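LPXTG cell wall surface protein (Streptococcus gordonii, PDB 4IGB) probably acts as an adhesin, covalently attached to the peptidoglycan and displayed on the streptococcal surface, its N-terminal N1 and N2 domains making up this construct. Local coordinates at residues B[14-19]-B[214-219]; B[101-106]-B[184-189]; B[308-313]-B[344-349]; B[360-365]-B[378-383]. One frame throughout, in Å; residues are numbered along the deposited sequence.

Interaction 1: residues B[14-19]-B[214-219]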
loop_
_atom_site.group_PDB
_atom_site.type_symbol
_atom_site.label_atom_id
_atom_site.label_comp_id
_atom_site.label_asym_id
_atom_site.label_seq_id
_atom_site.Cartn_x
_atom_site.Cartn_y
_atom_site.Cartn_z
ATOM N N LEU B 14 11.271 -11.120 -4.151
ATOM C CA LEU B 14 10.431 -10.971 -2.987
ATOM C C LEU B 14 11.239 -11.269 -1.747
ATOM O O LEU B 14 11.904 -12.303 -1.653
ATOM C CB LEU B 14 9.248 -11.921 -3.047
ATOM C CG LEU B 14 8.593 -12.184 -1.694
ATOM C CD1 LEU B 14 7.899 -10.924 -1.141
ATOM C CD2 LEU B 14 7.610 -13.342 -1.822
ATOM N N GLU B 15 11.183 -10.355 -0.793
ATOM C CA GLU B 15 11.824 -10.578 0.481
ATOM C C GLU B 15 10.764 -10.930 1.529
ATOM O O GLU B 15 9.808 -10.176 1.749
ATOM C CB GLU B 15 12.626 -9.342 0.892
ATOM C CG GLU B 15 13.078 -9.388 2.330
ATOM C CD GLU B 15 13.818 -8.131 2.754
ATOM O OE1 GLU B 15 14.126 -7.283 1.890
ATOM O OE2 GLU B 15 14.089 -7.996 3.964
ATOM N N GLU B 16 10.908 -12.096 2.145
ATOM C CA GLU B 16 9.981 -12.514 3.185
ATOM C C GLU B 16 10.705 -12.509 4.523
ATOM O O GLU B 16 11.712 -13.199 4.688
ATOM C CB GLU B 16 9.410 -13.907 2.902
ATOM C CG GLU B 16 8.485 -13.980 1.717
ATOM C CD GLU B 16 7.849 -15.348 1.580
ATOM O OE1 GLU B 16 8.572 -16.351 1.741
ATOM O OE2 GLU B 16 6.633 -15.430 1.303
ATOM N N ILE B 17 10.184 -11.731 5.468
ATOM C CA ILE B 17 10.826 -11.560 6.765
ATOM C C ILE B 17 9.910 -11.965 7.899
ATOM O O ILE B 17 8.718 -11.690 7.868
ATOM C CB ILE B 17 11.224 -10.099 7.003
ATOM C CG1 ILE B 17 12.282 -9.671 6.005
ATOM C CG2 ILE B 17 11.786 -9.914 8.416
ATOM C CD1 ILE B 17 12.708 -8.254 6.213
ATOM N N LYS B 18 10.478 -12.623 8.902
ATOM C CA LYS B 18 9.776 -12.870 10.157
ATOM C C LYS B 18 10.697 -12.459 11.298
ATOM O O LYS B 18 11.835 -12.913 11.378
ATOM C CB LYS B 18 9.383 -14.339 10.302
ATOM C CG LYS B 18 8.725 -14.640 11.642
ATOM C CD LYS B 18 8.340 -16.101 11.784
ATOM C CE LYS B 18 7.307 -16.502 10.760
ATOM N NZ LYS B 18 6.986 -17.953 10.838
ATOM N N ASN B 19 10.211 -11.587 12.170
ATOM C CA ASN B 19 11.039 -11.059 13.245
ATOM C C ASN B 19 10.167 -10.553 14.388
ATOM O O ASN B 19 8.970 -10.838 14.421
ATOM C CB ASN B 19 11.952 -9.953 12.714
ATOM C CG ASN B 19 11.176 -8.760 12.179
ATOM O OD1 ASN B 19 10.025 -8.555 12.528
ATOM N ND2 ASN B 19 11.820 -7.959 11.338
ATOM N N LYS B 214 -2.741 -12.832 -5.607
ATOM C CA LYS B 214 -2.467 -13.454 -6.898
ATOM C C LYS B 214 -1.103 -13.007 -7.423
ATOM O O LYS B 214 -0.687 -11.884 -7.166
ATOM C CB LYS B 214 -3.576 -13.098 -7.894
ATOM C CG LYS B 214 -4.871 -13.890 -7.645
ATOM C CD LYS B 214 -6.058 -13.268 -8.344
ATOM C CE LYS B 214 -5.918 -13.252 -9.876
ATOM N NZ LYS B 214 -6.979 -12.341 -10.462
ATOM N N ASN B 215 -0.394 -13.895 -8.125
ATOM C CA ASN B 215 0.899 -13.533 -8.697
ATOM C C ASN B 215 1.835 -13.000 -7.597
ATOM O O ASN B 215 2.646 -12.090 -7.801
ATOM C CB ASN B 215 0.668 -12.492 -9.792
ATOM C CG ASN B 215 1.724 -12.513 -10.870
ATOM O OD1 ASN B 215 1.919 -11.514 -11.576
ATOM N ND2 ASN B 215 2.411 -13.642 -11.014
ATOM N N TYR B 216 1.709 -13.596 -6.424
ATOM C CA TYR B 216 2.389 -13.117 -5.219
ATOM C C TYR B 216 3.873 -12.793 -5.385
ATOM O O TYR B 216 4.291 -11.665 -5.128
ATOM C CB TYR B 216 2.175 -14.136 -4.097
ATOM C CG TYR B 216 2.998 -13.931 -2.849
ATOM C CD1 TYR B 216 2.997 -12.712 -2.178
ATOM C CD2 TYR B 216 3.731 -14.984 -2.302
ATOM C CE1 TYR B 216 3.734 -12.534 -1.014
ATOM C CE2 TYR B 216 4.466 -14.820 -1.137
ATOM C CZ TYR B 216 4.462 -13.597 -0.495
ATOM O OH TYR B 216 5.183 -13.435 0.665
ATOM N N GLN B 217 4.667 -13.778 -5.814
ATOM C CA GLN B 217 6.115 -13.621 -5.871
ATOM C C GLN B 217 6.531 -12.653 -6.981
ATOM O O GLN B 217 7.598 -12.039 -6.913
ATOM C CB GLN B 217 6.819 -14.983 -6.045
ATOM C CG GLN B 217 6.673 -15.946 -4.870
ATOM C CD GLN B 217 5.541 -16.965 -5.068
ATOM O OE1 GLN B 217 4.537 -16.683 -5.727
ATOM N NE2 GLN B 217 5.715 -18.159 -4.508
ATOM N N ASN B 218 5.699 -12.519 -8.005
ATOM C CA ASN B 218 5.961 -11.526 -9.053
ATOM C C ASN B 218 5.520 -10.106 -8.686
ATOM O O ASN B 218 6.019 -9.142 -9.248
ATOM C CB ASN B 218 5.298 -11.927 -10.376
ATOM C CG ASN B 218 6.016 -13.080 -11.065
ATOM O OD1 ASN B 218 5.382 -13.939 -11.685
ATOM N ND2 ASN B 218 7.341 -13.105 -10.957
ATOM N N ASP B 219 4.598 -9.976 -7.734
ATOM C CA ASP B 219 3.952 -8.673 -7.477
ATOM C C ASP B 219 4.307 -8.019 -6.148
ATOM O O ASP B 219 4.055 -6.826 -5.948
ATOM C CB ASP B 219 2.430 -8.797 -7.555
ATOM C CG ASP B 219 1.922 -8.938 -8.982
ATOM O OD1 ASP B 219 2.738 -8.871 -9.914
ATOM O OD2 ASP B 219 0.700 -9.114 -9.161
#

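Interaction 2: residues B[101-106]-B[184-189]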
loop_
_atom_site.group_PDB
_atom_site.type_symbol
_atom_site.label_atom_id
_atom_site.label_comp_id
_atom_site.label_asym_id
_atom_site.label_seq_id
_atom_site.Cartn_x
_atom_site.Cartn_y
_atom_site.Cartn_z
ATOM N N ASN B 101 3.803 13.827 -0.758
ATOM C CA ASN B 101 4.815 14.522 -1.557
ATOM C C ASN B 101 4.202 15.699 -2.309
ATOM O O ASN B 101 4.505 15.907 -3.486
ATOM C CB ASN B 101 5.480 13.572 -2.572
ATOM C CG ASN B 101 6.248 12.424 -1.915
ATOM O OD1 ASN B 101 6.883 12.585 -0.866
ATOM N ND2 ASN B 101 6.193 11.252 -2.542
ATOM N N GLY B 102 3.332 16.451 -1.631
ATOM C CA GLY B 102 2.622 17.565 -2.231
ATOM C C GLY B 102 1.479 17.182 -3.172
ATOM O O GLY B 102 0.754 18.052 -3.658
ATOM N N LYS B 103 1.302 15.887 -3.422
ATOM C CA LYS B 103 0.327 15.417 -4.415
ATOM C C LYS B 103 -0.892 14.716 -3.806
ATOM O O LYS B 103 -0.765 13.886 -2.901
ATOM C CB LYS B 103 1.003 14.461 -5.406
ATOM C CG LYS B 103 2.112 15.093 -6.256
ATOM C CD LYS B 103 2.846 14.007 -7.048
ATOM C CE LYS B 103 3.595 14.578 -8.238
ATOM N NZ LYS B 103 4.401 13.493 -8.881
ATOM N N GLN B 104 -2.071 15.035 -4.323
ATOM C CA GLN B 104 -3.274 14.296 -3.953
ATOM C C GLN B 104 -3.245 12.862 -4.497
ATOM O O GLN B 104 -2.895 12.620 -5.667
ATOM C CB GLN B 104 -4.530 15.009 -4.449
ATOM C CG GLN B 104 -5.793 14.163 -4.336
ATOM C CD GLN B 104 -7.013 14.871 -4.908
ATOM O OE1 GLN B 104 -7.104 16.099 -4.857
ATOM N NE2 GLN B 104 -7.949 14.101 -5.468
ATOM N N VAL B 105 -3.633 11.925 -3.636
ATOM C CA VAL B 105 -3.673 10.507 -3.966
ATOM C C VAL B 105 -5.112 10.020 -3.970
ATOM O O VAL B 105 -5.902 10.381 -3.091
ATOM C CB VAL B 105 -2.845 9.666 -2.961
ATOM C CG1 VAL B 105 -2.912 8.172 -3.307
ATOM C CG2 VAL B 105 -1.399 10.141 -2.938
ATOM N N ASP B 106 -5.450 9.225 -4.981
ATOM C CA ASP B 106 -6.743 8.537 -5.049
ATOM C C ASP B 106 -6.573 7.028 -4.938
ATOM O O ASP B 106 -5.514 6.494 -5.261
ATOM C CB ASP B 106 -7.477 8.846 -6.359
ATOM C CG ASP B 106 -7.665 10.330 -6.592
ATOM O OD1 ASP B 106 -7.952 11.067 -5.630
ATOM O OD2 ASP B 106 -7.499 10.761 -7.748
ATOM N N ASP B 184 -2.984 13.978 -10.100
ATOM C CA ASP B 184 -2.485 14.893 -11.131
ATOM C C ASP B 184 -1.995 14.185 -12.406
ATOM O O ASP B 184 -1.726 14.835 -13.424
ATOM C CB ASP B 184 -1.421 15.861 -10.582
ATOM C CG ASP B 184 -0.132 15.168 -10.179
ATOM O OD1 ASP B 184 0.029 13.961 -10.457
ATOM O OD2 ASP B 184 0.737 15.845 -9.585
ATOM N N GLY B 185 -1.891 12.859 -12.352
ATOM C CA GLY B 185 -1.538 12.082 -13.533
ATOM C C GLY B 185 -0.057 11.807 -13.714
ATOM O O GLY B 185 0.356 11.189 -14.708
ATOM N N THR B 186 0.753 12.275 -12.771
ATOM C CA THR B 186 2.178 11.942 -12.763
ATOM C C THR B 186 2.377 10.501 -12.333
ATOM O O THR B 186 1.487 9.898 -11.723
ATOM C CB THR B 186 2.995 12.857 -11.813
ATOM O OG1 THR B 186 2.398 12.863 -10.509
ATOM C CG2 THR B 186 3.043 14.279 -12.351
ATOM N N GLU B 187 3.549 9.956 -12.644
ATOM C CA GLU B 187 3.850 8.566 -12.350
ATOM C C GLU B 187 3.767 8.284 -10.849
ATOM O O GLU B 187 4.304 9.030 -10.043
ATOM C CB GLU B 187 5.218 8.190 -12.922
ATOM C CG GLU B 187 5.223 8.106 -14.459
ATOM C CD GLU B 187 6.623 8.239 -15.059
ATOM O OE1 GLU B 187 7.173 7.219 -15.532
ATOM O OE2 GLU B 187 7.164 9.373 -15.063
ATOM N N THR B 188 3.063 7.224 -10.478
ATOM C CA THR B 188 2.867 6.918 -9.066
ATOM C C THR B 188 4.007 6.025 -8.569
ATOM O O THR B 188 4.046 4.837 -8.864
ATOM C CB THR B 188 1.489 6.255 -8.800
ATOM O OG1 THR B 188 0.443 7.089 -9.321
ATOM C CG2 THR B 188 1.266 6.051 -7.295
ATOM N N ASP B 189 4.935 6.630 -7.832
ATOM C CA ASP B 189 6.101 5.945 -7.261
ATOM C C ASP B 189 5.774 5.266 -5.925
ATOM O O ASP B 189 6.613 4.583 -5.346
ATOM C CB ASP B 189 7.242 6.953 -7.061
ATOM C CG ASP B 189 6.755 8.301 -6.466
ATOM O OD1 ASP B 189 5.625 8.364 -5.920
ATOM O OD2 ASP B 189 7.500 9.313 -6.552
HETATM O O HOH W 1 6.380 12.342 -7.007
HETATM O O HOH W 2 -1.725 14.292 -7.552
#

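Interaction 3: residues B[308-313]-B[344-349]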
loop_
_atom_site.group_PDB
_atom_site.type_symbol
_atom_site.label_atom_id
_atom_site.label_comp_id
_atom_site.label_asym_id
_atom_site.label_seq_id
_atom_site.Cartn_x
_atom_site.Cartn_y
_atom_site.Cartn_z
ATOM N N GLY B 308 31.029 28.734 -16.307
ATOM C CA GLY B 308 31.837 28.732 -15.098
ATOM C C GLY B 308 31.236 29.414 -13.875
ATOM O O GLY B 308 31.965 30.012 -13.088
ATOM N N GLN B 309 29.918 29.339 -13.709
ATOM C CA GLN B 309 29.278 29.854 -12.502
ATOM C C GLN B 309 28.955 28.703 -11.546
ATOM O O GLN B 309 28.160 27.814 -11.868
ATOM C CB GLN B 309 27.988 30.610 -12.833
ATOM C CG GLN B 309 28.166 31.820 -13.712
ATOM C CD GLN B 309 28.991 32.895 -13.047
ATOM O OE1 GLN B 309 30.036 33.281 -13.559
ATOM N NE2 GLN B 309 28.531 33.383 -11.897
ATOM N N ASP B 310 29.567 28.720 -10.369
ATOM C CA ASP B 310 29.292 27.687 -9.377
ATOM C C ASP B 310 27.814 27.622 -9.025
ATOM O O ASP B 310 27.141 28.644 -8.888
ATOM C CB ASP B 310 30.086 27.932 -8.102
ATOM C CG ASP B 310 31.549 27.620 -8.261
ATOM O OD1 ASP B 310 31.907 26.950 -9.255
ATOM O OD2 ASP B 310 32.336 28.038 -7.382
ATOM N N VAL B 311 27.300 26.409 -8.897
ATOM C CA VAL B 311 26.015 26.224 -8.249
ATOM C C VAL B 311 26.135 24.972 -7.387
ATOM O O VAL B 311 26.600 23.923 -7.841
ATOM C CB VAL B 311 24.816 26.166 -9.238
ATOM C CG1 VAL B 311 25.114 26.953 -10.516
ATOM C CG2 VAL B 311 24.450 24.743 -9.564
ATOM N N THR B 312 25.754 25.111 -6.123
ATOM C CA THR B 312 25.995 24.081 -5.135
ATOM C C THR B 312 24.680 23.622 -4.550
ATOM O O THR B 312 23.883 24.441 -4.095
ATOM C CB THR B 312 26.882 24.630 -4.000
ATOM O OG1 THR B 312 28.070 25.185 -4.567
ATOM C CG2 THR B 312 27.260 23.530 -3.020
ATOM N N TYR B 313 24.465 22.312 -4.549
ATOM C CA TYR B 313 23.238 21.735 -4.035
ATOM C C TYR B 313 23.480 21.032 -2.705
ATOM O O TYR B 313 24.378 20.210 -2.588
ATOM C CB TYR B 313 22.653 20.748 -5.048
ATOM C CG TYR B 313 22.210 21.392 -6.359
ATOM C CD1 TYR B 313 21.065 22.182 -6.417
ATOM C CD2 TYR B 313 22.928 21.201 -7.530
ATOM C CE1 TYR B 313 20.650 22.772 -7.605
ATOM C CE2 TYR B 313 22.519 21.792 -8.736
ATOM C CZ TYR B 313 21.380 22.570 -8.760
ATOM O OH TYR B 313 20.962 23.153 -9.935
ATOM N N ASP B 344 27.922 21.376 -15.303
ATOM C CA ASP B 344 28.867 20.277 -15.172
ATOM C C ASP B 344 28.974 19.852 -13.698
ATOM O O ASP B 344 29.239 20.681 -12.823
ATOM C CB ASP B 344 30.257 20.690 -15.661
ATOM C CG ASP B 344 30.294 21.002 -17.150
ATOM O OD1 ASP B 344 29.442 20.468 -17.901
ATOM O OD2 ASP B 344 31.179 21.789 -17.560
ATOM N N TYR B 345 28.791 18.565 -13.436
ATOM C CA TYR B 345 29.014 18.012 -12.107
ATOM C C TYR B 345 30.501 18.029 -11.770
ATOM O O TYR B 345 31.315 17.528 -12.538
ATOM C CB TYR B 345 28.488 16.578 -12.028
ATOM C CG TYR B 345 28.982 15.810 -10.813
ATOM C CD1 TYR B 345 28.484 16.085 -9.542
ATOM C CD2 TYR B 345 29.950 14.821 -10.938
ATOM C CE1 TYR B 345 28.940 15.391 -8.424
ATOM C CE2 TYR B 345 30.412 14.122 -9.833
ATOM C CZ TYR B 345 29.900 14.409 -8.577
ATOM O OH TYR B 345 30.358 13.717 -7.478
ATOM N N LYS B 346 30.852 18.585 -10.615
ATOM C CA LYS B 346 32.256 18.640 -10.196
ATOM C C LYS B 346 32.638 17.563 -9.176
ATOM O O LYS B 346 33.524 16.748 -9.434
ATOM C CB LYS B 346 32.611 20.036 -9.676
ATOM C CG LYS B 346 32.626 21.078 -10.779
ATOM C CD LYS B 346 32.612 22.491 -10.221
ATOM C CE LYS B 346 33.836 22.815 -9.364
ATOM N NZ LYS B 346 33.836 24.269 -9.039
ATOM N N GLU B 347 31.970 17.554 -8.026
ATOM C CA GLU B 347 32.243 16.564 -6.987
ATOM C C GLU B 347 31.176 16.699 -5.929
ATOM O O GLU B 347 30.358 17.613 -5.993
ATOM C CB GLU B 347 33.600 16.839 -6.347
ATOM C CG GLU B 347 33.651 18.225 -5.741
ATOM C CD GLU B 347 35.006 18.576 -5.159
ATOM O OE1 GLU B 347 35.931 18.859 -5.939
ATOM O OE2 GLU B 347 35.143 18.581 -3.923
ATOM N N LEU B 348 31.191 15.804 -4.948
ATOM C CA LEU B 348 30.239 15.881 -3.838
ATOM C C LEU B 348 30.842 15.323 -2.557
ATOM O O LEU B 348 31.812 14.567 -2.598
ATOM C CB LEU B 348 28.966 15.092 -4.167
ATOM C CG LEU B 348 29.147 13.584 -4.302
ATOM C CD1 LEU B 348 29.235 12.911 -2.936
ATOM C CD2 LEU B 348 27.993 12.992 -5.089
ATOM N N LYS B 349 30.227 15.654 -1.427
ATOM C CA LYS B 349 30.616 15.069 -0.151
ATOM C C LYS B 349 29.359 14.626 0.595
ATOM O O LYS B 349 28.268 15.156 0.367
ATOM C CB LYS B 349 31.429 16.064 0.696
ATOM C CG LYS B 349 30.613 17.210 1.277
ATOM C CD LYS B 349 31.438 18.099 2.222
ATOM C CE LYS B 349 30.686 19.400 2.544
ATOM N NZ LYS B 349 31.506 20.390 3.337
#

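Interaction 4: residues B[360-365]-B[378-383]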
loop_
_atom_site.group_PDB
_atom_site.type_symbol
_atom_site.label_atom_id
_atom_site.label_comp_id
_atom_site.label_asym_id
_atom_site.label_seq_id
_atom_site.Cartn_x
_atom_site.Cartn_y
_atom_site.Cartn_z
ATOM N N GLY B 360 33.786 4.760 -0.862
ATOM C CA GLY B 360 34.326 3.413 -0.760
ATOM C C GLY B 360 33.864 2.706 0.508
ATOM O O GLY B 360 33.258 1.636 0.453
ATOM N N ARG B 361 34.128 3.310 1.660
ATOM C CA ARG B 361 33.696 2.728 2.936
ATOM C C ARG B 361 32.198 2.883 3.210
ATOM O O ARG B 361 31.510 1.914 3.525
ATOM C CB ARG B 361 34.475 3.339 4.113
ATOM C CG ARG B 361 34.031 2.808 5.487
ATOM C CD ARG B 361 34.552 3.677 6.623
ATOM N NE ARG B 361 34.270 3.094 7.934
ATOM C CZ ARG B 361 34.716 3.584 9.093
ATOM N NH1 ARG B 361 35.477 4.667 9.109
ATOM N NH2 ARG B 361 34.398 2.988 10.238
ATOM N N ASP B 362 31.715 4.116 3.132
ATOM C CA ASP B 362 30.360 4.443 3.557
ATOM C C ASP B 362 29.397 4.542 2.377
ATOM O O ASP B 362 28.219 4.216 2.497
ATOM C CB ASP B 362 30.351 5.760 4.324
ATOM C CG ASP B 362 31.160 5.697 5.597
ATOM O OD1 ASP B 362 30.972 4.726 6.363
ATOM O OD2 ASP B 362 31.981 6.615 5.824
ATOM N N TYR B 363 29.904 5.006 1.243
ATOM C CA TYR B 363 29.079 5.154 0.064
ATOM C C TYR B 363 29.904 4.984 -1.202
ATOM O O TYR B 363 31.140 5.035 -1.168
ATOM C CB TYR B 363 28.405 6.528 0.065
ATOM C CG TYR B 363 29.368 7.687 -0.098
ATOM C CD1 TYR B 363 29.688 8.185 -1.358
ATOM C CD2 TYR B 363 29.950 8.285 1.010
ATOM C CE1 TYR B 363 30.565 9.253 -1.505
ATOM C CE2 TYR B 363 30.827 9.347 0.878
ATOM C CZ TYR B 363 31.129 9.831 -0.378
ATOM O OH TYR B 363 31.993 10.894 -0.495
ATOM N N THR B 364 29.207 4.776 -2.317
ATOM C CA THR B 364 29.836 4.792 -3.637
ATOM C C THR B 364 29.080 5.754 -4.537
ATOM O O THR B 364 27.929 6.106 -4.267
ATOM C CB THR B 364 29.824 3.420 -4.307
ATOM O OG1 THR B 364 28.469 2.984 -4.470
ATOM C CG2 THR B 364 30.587 2.407 -3.473
ATOM N N ILE B 365 29.736 6.169 -5.611
ATOM C CA ILE B 365 29.192 7.180 -6.490
ATOM C C ILE B 365 29.170 6.618 -7.893
ATOM O O ILE B 365 30.183 6.132 -8.397
ATOM C CB ILE B 365 30.056 8.440 -6.509
ATOM C CG1 ILE B 365 30.043 9.137 -5.147
ATOM C CG2 ILE B 365 29.577 9.391 -7.591
ATOM C CD1 ILE B 365 30.957 10.345 -5.107
ATOM N N PRO B 378 26.599 -1.652 2.105
ATOM C CA PRO B 378 26.042 -2.613 3.061
ATOM C C PRO B 378 26.569 -2.361 4.482
ATOM O O PRO B 378 25.787 -2.407 5.440
ATOM C CB PRO B 378 26.534 -3.955 2.521
ATOM C CG PRO B 378 26.661 -3.722 1.032
ATOM C CD PRO B 378 27.129 -2.304 0.893
ATOM N N GLU B 379 27.862 -2.066 4.610
ATOM C CA GLU B 379 28.457 -1.769 5.916
ATOM C C GLU B 379 27.762 -0.578 6.582
ATOM O O GLU B 379 27.492 -0.605 7.778
ATOM C CB GLU B 379 29.975 -1.517 5.811
ATOM C CG GLU B 379 30.632 -1.024 7.123
ATOM C CD GLU B 379 32.013 -0.354 6.930
ATOM O OE1 GLU B 379 32.844 -0.893 6.154
ATOM O OE2 GLU B 379 32.268 0.712 7.557
ATOM N N TYR B 380 27.470 0.466 5.810
ATOM C CA TYR B 380 26.820 1.628 6.386
ATOM C C TYR B 380 25.423 1.257 6.850
ATOM O O TYR B 380 25.011 1.631 7.943
ATOM C CB TYR B 380 26.763 2.817 5.418
ATOM C CG TYR B 380 26.227 4.063 6.103
ATOM C CD1 TYR B 380 27.086 4.968 6.714
ATOM C CD2 TYR B 380 24.863 4.312 6.172
ATOM C CE1 TYR B 380 26.611 6.091 7.357
ATOM C CE2 TYR B 380 24.376 5.440 6.814
ATOM C CZ TYR B 380 25.253 6.325 7.405
ATOM O OH TYR B 380 24.778 7.448 8.047
ATOM N N LEU B 381 24.704 0.510 6.019
ATOM C CA LEU B 381 23.367 0.037 6.372
ATOM C C LEU B 381 23.385 -0.819 7.638
ATOM O O LEU B 381 22.503 -0.702 8.483
ATOM C CB LEU B 381 22.736 -0.762 5.217
ATOM C CG LEU B 381 22.373 0.026 3.948
ATOM C CD1 LEU B 381 21.710 -0.880 2.909
ATOM C CD2 LEU B 381 21.469 1.198 4.273
ATOM N N LYS B 382 24.385 -1.687 7.749
ATOM C CA LYS B 382 24.489 -2.618 8.870
ATOM C C LYS B 382 24.646 -1.880 10.199
ATOM O O LYS B 382 24.186 -2.345 11.235
ATOM C CB LYS B 382 25.678 -3.559 8.642
ATOM C CG LYS B 382 25.886 -4.622 9.703
ATOM C CD LYS B 382 27.107 -5.497 9.382
ATOM C CE LYS B 382 27.363 -6.563 10.463
ATOM N NZ LYS B 382 27.781 -6.002 11.792
ATOM N N GLY B 383 25.305 -0.728 10.153
ATOM C CA GLY B 383 25.553 0.067 11.340
ATOM C C GLY B 383 24.295 0.690 11.906
ATOM O O GLY B 383 24.287 1.165 13.036
HETATM O O HOH W 3 30.061 2.313 7.212
#

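Interaction 1: residues B[14-19]-B[214-219]
Tyr-216 spans the gap between the helical turn 216-219 and the strand 14-19 and ends in a hydrogen bond to Glu-16. Its OH donates to OE2 of Glu-16 over a short 2.5 Å. The carboxylate oxygen lies at the ring edge, in the ring plane, and accepts through its anti lone pair, the one facing away from OE1; the carboxylate and ring planes are 46° apart. The same OE2 also takes a hydrogen bond from Gln-233 NE2, so two donors grip this buried oxygen, with Arg-223 at the distance of a long, weak ion pair. The ring of Tyr-216 leaves the helix with CG anti to the backbone N (chi1 170°), which carries the phenol out to the strand.

The apolar part belongs to Leu-14. Its CD2 methyl lies 3.4 Å from Tyr-216 CZ, coming neither squarely over the face nor at the edge, and the two side chains cross at about a right angle. The same methyl reaches Gln-217 CG at 4.1 Å. Trp-242 packs edge-to-face with the tyrosine.

The backbone of 14-19 pairs with strand 220-226, which follows the helical turn directly. The turn therefore links strand 210-214 of the eight-stranded antiparallel sheet to the five-stranded mixed sheet, and Tyr-216 ties this connection between two sheets to strand 14-19 in the buried interior of the N1 domain.

Interaction 2: residues B[101-106]-B[184-189]
Lys-103 and Thr-186 meet tip to tip, the ammonium donating to the hydroxyl with NZ 2.7 Å from OG1. This is the close-packed part of the contact. The lysine chain runs extended beyond CG, and Asp-184 lies across it at about a right angle, with OD2 3.4 Å from Lys-103 CE. The charges themselves stay apart, Lys-103 NZ to Asp-184 OD2 being 4.4 Å, beyond a salt bridge; the attraction is probably relayed through the threonine instead. Thr-186 OG1 donates a hydrogen bond to Asp-184 OD1 at 2.6 Å, and that oxygen also accepts from the Thr-186 backbone N, which stands 40° above the carboxylate plane. The second bond closes an Asx turn: the backbone N-H holds the carboxylate, and the bond to OD1 turns the hydroxyl's hydrogen away so that its lone pairs are left to the ammonium.

Both segments sit at the same end of neighbouring antiparallel strands of the N1 domain's eight-stranded sheet. Asn-101 and Gly-102, both with positive phi, form the two-residue turn of the hairpin 84-100/103-118, with angles that fit type I', and 184-189 is the loop leaving strand 170-182. Tyr-182 of that strand makes a cation-pi contact with Lys-103.

Towards solvent the contact loosens into water bridges. One water accepts from Lys-103 NZ at 3.0 Å and donates, over a longer 3.3 Å, to Asp-189 OD2, while OD1 of that aspartate bonds Tyr-182 OH. A second links Gln-104 O to Asp-184 N, and Asn-101 ND2 stops 4.5 Å short of Asp-189 OD1.

Interaction 3: residues B[308-313]-B[344-349]
The carboxylate of Asp-310 is met by the ammonium of Lys-346 from well above its plane: NZ is tilted about 40° out of it as seen from OD1. The other flat group of note, the Tyr-345 ring, has the backbone N of Glu-347 on one face, 3.7 Å above the plane and displaced toward the rim, while Val-372 of strand 371-376 and Lys-367 of strand 363-368, neither paired with 343-352, also touch this tyrosine.

The setting is the beta-rich N2 domain, of the adhesin clan, and specifically a sheet in which strand 389-397 runs between 310-317 and 343-352, antiparallel to both. The ion pair thus joins two strands that are not neighbours and passes over the middle one, where Ala-396 touches both Asp-310 and Lys-346 and offers only a small methyl side chain. The CA atoms of Asp-310 and Lys-346 are 9.6 Å apart, and most of that span is crossed by the lysine.

A classic beta bulge at Lys-346 and Glu-347, both facing Lys-394, interrupts the regular pairing of 343-352. Both partners of the salt bridge are exposed, so water probably screens their attraction, and the pair makes up the whole contact between the segments. The lysine chain bends at chi3 (62°), turning its end toward the aspartate, and NZ comes to rest 3.3 Å from OD1 in a weak hydrogen bond within the salt bridge.

Interaction 4: residues B[360-365]-B[378-383]
Arg-361 and Glu-379 form a salt bridge, the guanidinium NE donating to OE2 at 3.1 Å with an N-H...O angle of 165°. The oxygen lies in the guanidinium plane, at its edge, and uses its syn lone pair, although the guanidinium and carboxylate planes are turned 57° against each other. Both chains are extended, and they cross so that the aliphatic CG of Arg-361 also touches Glu-379 OE2, at 3.4 Å. Next to this pair, Asp-362 meets Tyr-380: the carbonyl O of Asp-362 is 3.6 Å from the tyrosine CB, and its OD1 approaches the ring edge in plane, 3.9 Å from CD1. With CG anti to the backbone N, the tyrosine runs obliquely across the aspartate side chain, the carboxylate and ring planes 79° apart.

A water forms the next layer, donating to Asp-362 OD1 and to Glu-379 OE2, in each case over 2.7 Å. Further out, Gln-358 positions both residues of the loop, its backbone N bonding Asp-362 OD2 and its OE1 bonding Arg-361 NH1. Thr-377, just ahead of helix 378-382, bonds Arg-361 O through OG1 and takes the N-H of Tyr-380 on the same oxygen. The helix is thereby fastened to the loop leading into the hairpin 363-368/371-376 of the N2 domain.

Two carboxylates thus stand close, Asp-362 OD1 and Glu-379 OE2 being 4.4 Å apart; the bridging water and the arginine probably offset their repulsion and allow both to remain ionised.

Overall arrangement
Interactions 1 and 2 belong to the N1 domain, on opposite sides of the chain's centre, with centres about 25 Å apart; interactions 3 and 4 belong to N2. Interaction 1 alone is wholly buried, and pairs a methyl-aromatic contact with a polar bond sealed inside the protein. Interactions 2 and 3 lie at the surface and depend on lysines: one works through a hydroxyl and waters, the other through a bare ion pair. Interaction 4 is partly buried and mixes a salt bridge with packing. Interactions 3 and 4 reach the same sheet and touch where Leu-348 packs against Ile-365 and Tyr-363, whereas neither N1 contact touches an N2 one.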